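Local coordinates for protein MgGH51 (Meripilus giganteus, PDB 6ZPV) that hydrolyses terminal alpha-L-arabinofuranosyl linkages as a family GH51 glycosidase, probably releasing arabinose from the side chains of plant cell-wall polysaccharides, at residues K105-S108 with T109-Y112; L209-D212 with I213-L217. All blocks are in the same frame, centred on the assembly; numbering follows the deposited sequence.

How the interactions relate
Interaction 1 is a tight turn in the loop joining strand 93-98 to strand 112-119, two strands that belong to different sheets of the beta-sandwich domain; interaction 2 is the first turns of helix 211-219, where the chain has left that domain and re-enters the barrel. They follow one another in sequence, with centres 16 Å apart and nearest atoms about 5 Å apart, so they are neighbours that do not touch. A bound NAG lies about 9 Å from the side chain of Y112, and a NAG lies about 11 Å from that of R210; no residue of 105-112 or 209-217 contacts a bound glycan. T111, however, touches E162 and H164, which do contact one.

Interaction 1 of 2, residues K105-S108 with T109-Y112; sequences KVDS and TWTY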
loop_
_atom_site.group_PDB
_atom_site.type_symbol
_atom_site.label_atom_id
_atom_site.label_comp_id
_atom_site.label_asym_id
_atom_site.label_seq_id
_atom_site.Cartn_x
_atom_site.Cartn_y
_atom_site.Cartn_z
ATOM N N LYS A 105 -13.806 2.617 14.098
ATOM C CA LYS A 105 -15.053 1.924 13.783
ATOM C C LYS A 105 -15.363 0.897 14.861
ATOM O O LYS A 105 -14.519 0.009 15.118
ATOM C CB LYS A 105 -14.990 1.257 12.421
ATOM C CG LYS A 105 -16.174 0.411 12.073
ATOM C CD LYS A 105 -16.110 -0.079 10.621
ATOM C CE LYS A 105 -17.046 -1.195 10.299
ATOM N NZ LYS A 105 -16.957 -1.511 8.846
ATOM N N VAL A 106 -16.543 1.017 15.452
ATOM C CA VAL A 106 -17.038 0.143 16.530
ATOM C C VAL A 106 -18.203 -0.665 16.001
ATOM O O VAL A 106 -19.273 -0.073 15.747
ATOM C CB VAL A 106 -17.426 0.933 17.789
ATOM C CG1 VAL A 106 -17.919 0.017 18.896
ATOM C CG2 VAL A 106 -16.200 1.761 18.264
ATOM N N ASP A 107 -17.973 -1.949 15.759
ATOM C CA ASP A 107 -18.939 -2.868 15.097
ATOM C C ASP A 107 -19.242 -4.032 16.036
ATOM O O ASP A 107 -18.317 -4.721 16.494
ATOM C CB ASP A 107 -18.325 -3.324 13.768
ATOM C CG ASP A 107 -19.291 -4.132 12.917
ATOM O OD1 ASP A 107 -19.859 -5.090 13.399
ATOM O OD2 ASP A 107 -19.424 -3.751 11.752
ATOM N N SER A 108 -20.512 -4.250 16.302
ATOM C CA SER A 108 -20.997 -5.314 17.187
ATOM C C SER A 108 -20.674 -6.717 16.728
ATOM O O SER A 108 -20.764 -7.645 17.568
ATOM C CB SER A 108 -22.566 -5.193 17.373
ATOM O OG SER A 108 -23.204 -5.502 16.119
ATOM N N THR A 109 -20.362 -6.915 15.462
ATOM C CA THR A 109 -20.023 -8.253 14.980
ATOM C C THR A 109 -18.530 -8.544 15.155
ATOM O O THR A 109 -18.115 -9.664 14.804
ATOM C CB THR A 109 -20.444 -8.425 13.511
ATOM O OG1 THR A 109 -19.597 -7.696 12.650
ATOM C CG2 THR A 109 -21.906 -8.081 13.271
ATOM N N TRP A 110 -17.743 -7.590 15.661
ATOM C CA TRP A 110 -16.283 -7.723 15.788
ATOM C C TRP A 110 -15.860 -7.937 17.237
ATOM O O TRP A 110 -16.329 -7.232 18.150
ATOM C CB TRP A 110 -15.584 -6.492 15.223
ATOM C CG TRP A 110 -15.694 -6.301 13.753
ATOM C CD1 TRP A 110 -16.337 -7.084 12.846
ATOM C CD2 TRP A 110 -15.143 -5.226 13.005
ATOM N NE1 TRP A 110 -16.218 -6.592 11.580
ATOM C CE2 TRP A 110 -15.515 -5.422 11.644
ATOM C CE3 TRP A 110 -14.402 -4.112 13.337
ATOM C CZ2 TRP A 110 -15.132 -4.541 10.625
ATOM C CZ3 TRP A 110 -14.035 -3.231 12.354
ATOM C CH2 TRP A 110 -14.413 -3.435 11.019
ATOM N N THR A 111 -14.890 -8.825 17.442
ATOM C CA THR A 111 -14.114 -8.954 18.676
ATOM C C THR A 111 -12.836 -8.168 18.477
ATOM O O THR A 111 -12.150 -8.383 17.476
ATOM C CB THR A 111 -13.856 -10.416 19.041
ATOM O OG1 THR A 111 -15.095 -11.058 19.283
ATOM C CG2 THR A 111 -12.977 -10.531 20.257
ATOM N N TYR A 112 -12.486 -7.338 19.413
ATOM C CA TYR A 112 -11.243 -6.536 19.407
ATOM C C TYR A 112 -10.304 -7.101 20.439
ATOM O O TYR A 112 -10.717 -7.633 21.469
ATOM C CB TYR A 112 -11.523 -5.068 19.707
ATOM C CG TYR A 112 -12.459 -4.376 18.757
ATOM C CD1 TYR A 112 -13.818 -4.608 18.758
ATOM C CD2 TYR A 112 -11.984 -3.448 17.830
ATOM C CE1 TYR A 112 -14.683 -3.951 17.913
ATOM C CE2 TYR A 112 -12.842 -2.799 16.936
ATOM C CZ TYR A 112 -14.196 -3.031 17.007
ATOM O OH TYR A 112 -15.081 -2.391 16.141
HETATM O O HOH W 1 -18.400 -8.129 19.737
#
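Y112 reaches back to the start of the loop, where its hydroxyl donates to K105 O (2.7 Å) and accepts from D107 N (3.0 Å, N-H...O angle 155°). Its OH is thus held between two backbone groups and ties 105-107 to the first residue of the strand. Beside it, D107 CB lies over one face of the W110 indole in a CH-pi contact, 4.0 Å from the five-membered ring centroid. The extended K105 chain crosses W110 at about a right angle, its CE 3.5 Å from CH2. With its CG anti to the backbone N (chi1 -173°), D107 places its carboxylate beside T109: OD1 takes T109 N at 2.8 Å, forming an Asx turn, and the T109 hydroxyl OG1 at 2.7 Å from above the carboxylate plane. A type I beta turn from D107 to W110 is closed by W110 N to D107 O. The turn's apex is looser: S108 and T109 are exposed, and a water bridges S108 O and W110 O. V106 and Y112 pack on the loop residue P165, W110 touches P200 in the loop after strand 189-198, and the backbone of Y112 pairs with L163 of strand 157-163.

Interaction 2 of 2, residues L209-D212 with I213-L217; sequences LRAD and IAETL
D212 O accepts two bonds from T216, one from the hydroxyl OG1 at 2.7 Å and one from the backbone N at 3.0 Å, arriving from opposite faces of the carbonyl plane. The T216 hydroxyl can fold back onto this carbonyl because OG1 stands beside its own backbone N (chi1 -58°). At the other end of D212, the carboxylate is gripped side-on by R210: NE meets OD1 at 2.7 Å in a salt bridge and NH2 meets OD2 at 3.2 Å, the latter nearly straight at 174°, both oxygens using their syn lone pairs. OD1 also receives a weak bond from I213 N, so the acid lies against the first turn, where the helix dipole would probably stabilise its negative charge. The backbone pattern continues with A214 N to R210 O and E215 N to A211 O. Around this polar framework, I213 CD1 sits over one face of the guanidinium and comes 3.8 Å from R210 CD. E215 CG, set beside its own backbone N (chi1 -69°), lies 3.1 Å from A211 O, and the rest of the chain runs on extended. L209 CB and A214 CB make a light apolar contact. I213 packs on L33 and Y498, and R210 NH1 bonds D499 O. The whole is a helix N-terminus with R210 at the N-cap, in the helix that leads into strand 224-227, the second parallel strand of a (beta/alpha)8 barrel of the kind that carries catalysis in GH51 enzymes.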
loop_
_atom_site.group_PDB
_atom_site.type_symbol
_atom_site.label_atom_id
_atom_site.label_comp_id
_atom_site.label_asym_id
_atom_site.label_seq_id
_atom_site.Cartn_x
_atom_site.Cartn_y
_atom_site.Cartn_z
ATOM N N LEU A 209 -3.820 -7.311 8.882
ATOM C CA LEU A 209 -4.230 -6.197 8.005
ATOM C C LEU A 209 -5.741 -5.930 8.089
ATOM O O LEU A 209 -6.546 -6.836 8.410
ATOM C CB LEU A 209 -3.768 -6.469 6.590
ATOM C CG LEU A 209 -2.299 -6.858 6.452
ATOM C CD1 LEU A 209 -1.945 -7.005 4.988
ATOM C CD2 LEU A 209 -1.365 -5.866 7.120
ATOM N N ARG A 210 -6.109 -4.703 7.808
ATOM C CA ARG A 210 -7.495 -4.235 7.846
ATOM C C ARG A 210 -8.295 -4.913 6.733
ATOM O O ARG A 210 -7.919 -4.846 5.568
ATOM C CB ARG A 210 -7.529 -2.720 7.775
ATOM C CG ARG A 210 -8.921 -2.161 7.716
ATOM C CD ARG A 210 -8.969 -0.645 7.808
ATOM N NE ARG A 210 -10.210 -0.141 7.215
ATOM C CZ ARG A 210 -10.580 1.146 7.181
ATOM N NH1 ARG A 210 -9.861 2.057 7.771
ATOM N NH2 ARG A 210 -11.695 1.483 6.553
ATOM N N ALA A 211 -9.394 -5.536 7.088
ATOM C CA ALA A 211 -10.122 -6.447 6.175
ATOM C C ALA A 211 -10.674 -5.742 4.928
ATOM O O ALA A 211 -10.463 -6.253 3.822
ATOM C CB ALA A 211 -11.239 -7.124 6.956
ATOM N N ASP A 212 -11.415 -4.653 5.067
ATOM C CA ASP A 212 -12.011 -4.054 3.869
ATOM C C ASP A 212 -10.934 -3.585 2.864
ATOM O O ASP A 212 -11.134 -3.817 1.670
ATOM C CB ASP A 212 -13.046 -2.990 4.234
ATOM C CG ASP A 212 -12.560 -1.800 5.044
ATOM O OD1 ASP A 212 -11.361 -1.788 5.413
ATOM O OD2 ASP A 212 -13.416 -0.870 5.330
ATOM N N ILE A 213 -9.856 -3.009 3.346
ATOM C CA ILE A 213 -8.799 -2.548 2.458
ATOM C C ILE A 213 -8.110 -3.769 1.839
ATOM O O ILE A 213 -7.921 -3.793 0.609
ATOM C CB ILE A 213 -7.807 -1.631 3.208
ATOM C CG1 ILE A 213 -8.483 -0.363 3.710
ATOM C CG2 ILE A 213 -6.619 -1.363 2.317
ATOM C CD1 ILE A 213 -7.567 0.546 4.518
ATOM N N ALA A 214 -7.728 -4.761 2.642
ATOM C CA ALA A 214 -7.030 -5.929 2.105
ATOM C C ALA A 214 -7.904 -6.592 1.026
ATOM O O ALA A 214 -7.398 -7.005 -0.009
ATOM C CB ALA A 214 -6.713 -6.908 3.219
ATOM N N GLU A 215 -9.188 -6.765 1.314
ATOM C CA GLU A 215 -10.100 -7.401 0.343
ATOM C C GLU A 215 -10.215 -6.593 -0.933
ATOM O O GLU A 215 -10.346 -7.141 -2.046
ATOM C CB GLU A 215 -11.451 -7.566 0.965
ATOM C CG GLU A 215 -11.533 -8.585 2.093
ATOM C CD GLU A 215 -12.776 -8.539 2.964
ATOM O OE1 GLU A 215 -13.650 -7.661 2.684
ATOM O OE2 GLU A 215 -12.836 -9.270 3.984
ATOM N N THR A 216 -10.218 -5.257 -0.819
ATOM C CA THR A 216 -10.278 -4.361 -1.987
ATOM C C THR A 216 -9.032 -4.540 -2.846
ATOM O O THR A 216 -9.143 -4.573 -4.101
ATOM C CB THR A 216 -10.488 -2.916 -1.571
ATOM O OG1 THR A 216 -11.672 -2.752 -0.803
ATOM C CG2 THR A 216 -10.535 -1.955 -2.741
ATOM N N LEU A 217 -7.856 -4.615 -2.244
ATOM C CA LEU A 217 -6.645 -4.849 -3.020
ATOM C C LEU A 217 -6.744 -6.184 -3.705
ATOM O O LEU A 217 -6.403 -6.295 -4.904
ATOM C CB LEU A 217 -5.423 -4.786 -2.085
ATOM C CG LEU A 217 -5.193 -3.422 -1.427
ATOM C CD1 LEU A 217 -3.861 -3.442 -0.667
ATOM C CD2 LEU A 217 -5.329 -2.261 -2.350
#